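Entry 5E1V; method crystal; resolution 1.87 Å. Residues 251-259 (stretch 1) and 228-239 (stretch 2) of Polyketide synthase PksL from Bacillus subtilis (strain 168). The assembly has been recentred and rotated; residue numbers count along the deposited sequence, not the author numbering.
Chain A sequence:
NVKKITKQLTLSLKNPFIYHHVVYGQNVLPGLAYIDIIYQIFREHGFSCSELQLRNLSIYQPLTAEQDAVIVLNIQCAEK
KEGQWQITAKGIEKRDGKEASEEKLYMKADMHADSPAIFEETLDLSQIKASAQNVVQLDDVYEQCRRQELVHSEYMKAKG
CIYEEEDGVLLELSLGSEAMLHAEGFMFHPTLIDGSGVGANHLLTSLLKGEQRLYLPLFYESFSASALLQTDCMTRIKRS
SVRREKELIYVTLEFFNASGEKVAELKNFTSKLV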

# COMPACT_ATOMS: atom_id res chain seq x y z
N VAL A 251 0.99 -10.60 -6.45
CA VAL A 251 -0.41 -10.42 -6.67
C VAL A 251 -0.58 -9.13 -7.49
O VAL A 251 0.32 -8.31 -7.53
CB VAL A 251 -1.21 -10.21 -5.38
CG1 VAL A 251 -1.10 -11.45 -4.51
CG2 VAL A 251 -0.64 -9.03 -4.58
N THR A 252 -1.73 -8.96 -8.11
CA THR A 252 -2.02 -7.75 -8.86
C THR A 252 -3.34 -7.25 -8.26
O THR A 252 -4.32 -7.98 -8.18
CB THR A 252 -2.06 -7.93 -10.41
OG1 THR A 252 -0.74 -7.94 -10.96
CG2 THR A 252 -2.75 -6.69 -11.04
N LEU A 253 -3.33 -5.99 -7.78
CA LEU A 253 -4.49 -5.40 -7.11
C LEU A 253 -5.21 -4.45 -8.05
O LEU A 253 -4.61 -3.53 -8.58
CB LEU A 253 -4.04 -4.62 -5.81
CG LEU A 253 -3.29 -5.35 -4.68
CD1 LEU A 253 -2.89 -4.42 -3.49
CD2 LEU A 253 -4.01 -6.63 -4.22
N GLU A 254 -6.53 -4.64 -8.26
CA GLU A 254 -7.26 -3.79 -9.20
C GLU A 254 -8.26 -2.98 -8.42
O GLU A 254 -9.06 -3.55 -7.74
CB GLU A 254 -7.96 -4.65 -10.27
CG GLU A 254 -6.97 -5.47 -11.06
CD GLU A 254 -7.67 -6.35 -12.06
OE1 GLU A 254 -8.05 -5.81 -13.15
OE2 GLU A 254 -7.87 -7.53 -11.69
N PHE A 255 -8.19 -1.66 -8.49
CA PHE A 255 -9.06 -0.82 -7.72
C PHE A 255 -10.24 -0.25 -8.49
O PHE A 255 -10.09 0.36 -9.53
CB PHE A 255 -8.29 0.26 -6.99
CG PHE A 255 -7.15 -0.28 -6.17
CD1 PHE A 255 -5.89 -0.48 -6.76
CD2 PHE A 255 -7.30 -0.55 -4.85
CE1 PHE A 255 -4.82 -0.94 -6.01
CE2 PHE A 255 -6.25 -1.06 -4.12
CZ PHE A 255 -5.01 -1.22 -4.68
N PHE A 256 -11.43 -0.41 -7.90
CA PHE A 256 -12.66 0.15 -8.45
C PHE A 256 -13.42 1.07 -7.50
O PHE A 256 -13.50 0.80 -6.29
CB PHE A 256 -13.59 -1.04 -8.81
CG PHE A 256 -13.04 -1.95 -9.84
CD1 PHE A 256 -12.20 -2.97 -9.50
CD2 PHE A 256 -13.38 -1.79 -11.16
CE1 PHE A 256 -11.67 -3.80 -10.44
CE2 PHE A 256 -12.88 -2.63 -12.12
CZ PHE A 256 -12.02 -3.65 -11.75
N ASN A 257 -14.04 2.12 -8.05
CA ASN A 257 -14.89 3.00 -7.23
C ASN A 257 -16.24 2.32 -6.89
O ASN A 257 -16.57 1.24 -7.37
CB ASN A 257 -14.99 4.44 -7.79
CG ASN A 257 -15.70 4.53 -9.14
OD1 ASN A 257 -16.40 3.58 -9.53
ND2 ASN A 257 -15.44 5.60 -9.89
N ALA A 258 -17.01 2.96 -6.04
CA ALA A 258 -18.25 2.35 -5.55
C ALA A 258 -19.25 2.16 -6.71
O ALA A 258 -20.11 1.27 -6.67
CB ALA A 258 -18.84 3.24 -4.44
N SER A 259 -19.10 2.94 -7.76
CA SER A 259 -19.89 2.77 -8.96
C SER A 259 -19.39 1.63 -9.89
O SER A 259 -20.00 1.34 -10.89
CB SER A 259 -20.03 4.12 -9.64
OG SER A 259 -19.08 4.26 -10.65
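Stretch 2, residues 228-239: LLQTDCMTRIKR

The apolar centre of this contact is the ring of F255, set on the same face of a two-stranded antiparallel pairing as T235, its non-hydrogen-bonded partner. L229, from the loop before the second strand, points toward the first stretch and puts CD1 4.2 Å from the F255 ring centroid, an off-centre CH-pi contact, while C233 SG lies at the ring edge, 4.1 Å from F255 CD2. L253 CD2 packs on I237 CG1 at 3.6 Å. Across the sheet, F256 and M234 meet CB to CB at 4.1 Å.

Both strands, 232-238 and 251-256, are extended; their directions differ by 144°, and their axes approach to 4.6 Å. Two hydrogen-bonded pairs flank F255-T235 and fix the register: M234 N to F256 O (2.7 Å) and F256 N to M234 O (2.8 Å), then R236 N to E254 O (2.9 Å) and E254 N to R236 O (3.0 Å).

The polar edge centres on E254, whose carboxylate gathers two cations: R236 NH2 reaches OE1 of E254 at 3.0 Å, and K238 NZ reaches E254 OE2 at 2.6 Å. F256 CZ covers one guanidinium face, 4.0 Å from R236 NH2. At the far end, one water bridges D232 OD2 and A258 N, at 3.0 and 2.7 Å.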

# COMPACT_ATOMS: atom_id res chain seq x y z
N LEU A 228 -8.43 9.36 -7.28
CA LEU A 228 -7.98 9.12 -5.91
C LEU A 228 -8.72 8.00 -5.24
O LEU A 228 -9.91 7.70 -5.55
CB LEU A 228 -8.22 10.42 -5.13
CG LEU A 228 -7.55 11.70 -5.59
CD1 LEU A 228 -7.54 12.77 -4.45
CD2 LEU A 228 -6.09 11.53 -6.05
N LEU A 229 -8.09 7.35 -4.26
CA LEU A 229 -8.76 6.40 -3.41
C LEU A 229 -8.69 6.87 -1.98
O LEU A 229 -7.68 6.73 -1.36
CB LEU A 229 -8.08 5.03 -3.52
CG LEU A 229 -8.10 4.50 -4.93
CD1 LEU A 229 -7.05 3.37 -5.07
CD2 LEU A 229 -9.45 3.99 -5.23
N GLN A 230 -9.80 7.41 -1.47
CA GLN A 230 -9.77 8.13 -0.20
C GLN A 230 -10.55 7.49 0.94
O GLN A 230 -10.01 7.30 2.02
CB GLN A 230 -10.29 9.53 -0.40
CG GLN A 230 -9.62 10.29 -1.53
CD GLN A 230 -10.06 11.70 -1.66
OE1 GLN A 230 -10.97 11.98 -2.40
NE2 GLN A 230 -9.34 12.62 -1.04
N THR A 231 -11.84 7.19 0.67
CA THR A 231 -12.80 6.67 1.68
C THR A 231 -13.12 5.19 1.59
O THR A 231 -13.42 4.50 2.62
CB THR A 231 -14.10 7.46 1.59
OG1 THR A 231 -14.46 7.59 0.19
CG2 THR A 231 -13.93 8.85 2.11
N ASP A 232 -13.08 4.67 0.36
CA ASP A 232 -13.59 3.31 0.11
C ASP A 232 -13.11 2.86 -1.24
O ASP A 232 -12.76 3.71 -2.07
CB ASP A 232 -15.17 3.28 0.18
CG ASP A 232 -15.83 4.16 -0.86
OD1 ASP A 232 -16.03 5.36 -0.63
OD2 ASP A 232 -16.05 3.69 -2.00
N CYS A 233 -13.09 1.53 -1.48
CA CYS A 233 -12.91 1.06 -2.80
C CYS A 233 -13.38 -0.35 -2.86
O CYS A 233 -13.61 -1.01 -1.80
CB CYS A 233 -11.42 1.15 -3.19
SG CYS A 233 -10.33 0.20 -2.12
N MET A 234 -13.48 -0.84 -4.10
CA MET A 234 -13.70 -2.22 -4.34
C MET A 234 -12.45 -2.78 -5.00
O MET A 234 -12.10 -2.40 -6.10
CB MET A 234 -14.94 -2.40 -5.23
CG MET A 234 -16.24 -1.88 -4.59
SD MET A 234 -16.89 -3.17 -3.50
CE MET A 234 -18.31 -2.34 -2.78
N THR A 235 -11.77 -3.68 -4.32
CA THR A 235 -10.54 -4.28 -4.88
C THR A 235 -10.70 -5.72 -5.36
O THR A 235 -11.03 -6.65 -4.58
CB THR A 235 -9.38 -4.29 -3.88
OG1 THR A 235 -9.21 -2.96 -3.39
CG2 THR A 235 -8.11 -4.84 -4.53
N ARG A 236 -10.32 -5.95 -6.61
CA ARG A 236 -10.41 -7.29 -7.14
C ARG A 236 -9.04 -7.85 -7.29
O ARG A 236 -8.12 -7.15 -7.73
CB ARG A 236 -11.09 -7.30 -8.51
CG ARG A 236 -11.15 -8.73 -9.09
CD ARG A 236 -11.77 -8.75 -10.44
NE ARG A 236 -10.98 -8.06 -11.45
CZ ARG A 236 -11.50 -7.64 -12.59
NH1 ARG A 236 -12.78 -7.90 -12.87
NH2 ARG A 236 -10.77 -7.01 -13.48
N ILE A 237 -8.89 -9.10 -6.88
CA ILE A 237 -7.69 -9.80 -7.06
C ILE A 237 -8.08 -11.09 -7.78
O ILE A 237 -8.90 -11.87 -7.26
CB ILE A 237 -7.02 -10.13 -5.72
CG1 ILE A 237 -6.79 -8.80 -4.94
CG2 ILE A 237 -5.72 -10.88 -5.96
CD1 ILE A 237 -6.87 -8.90 -3.46
N LYS A 238 -7.50 -11.29 -8.96
CA LYS A 238 -7.74 -12.49 -9.75
C LYS A 238 -6.77 -13.58 -9.40
O LYS A 238 -5.53 -13.38 -9.27
CB LYS A 238 -7.65 -12.16 -11.25
CG LYS A 238 -8.64 -11.15 -11.80
CD LYS A 238 -8.60 -11.23 -13.34
CE LYS A 238 -9.06 -9.97 -14.05
NZ LYS A 238 -8.08 -8.83 -13.95
N ARG A 239 -7.29 -14.82 -9.27
CA ARG A 239 -6.39 -15.93 -8.91
C ARG A 239 -5.27 -16.06 -9.93
O ARG A 239 -4.13 -16.43 -9.59
CB ARG A 239 -7.18 -17.28 -8.79
CG ARG A 239 -6.40 -18.41 -8.12
CD ARG A 239 -7.22 -19.69 -8.09
NE ARG A 239 -8.54 -19.49 -7.50
CZ ARG A 239 -8.79 -19.34 -6.20
NH1 ARG A 239 -7.81 -19.34 -5.29
NH2 ARG A 239 -10.04 -19.15 -5.79
O HOH W 1 -15.81 4.97 -4.67
O HOH W 2 -6.07 -9.04 -10.16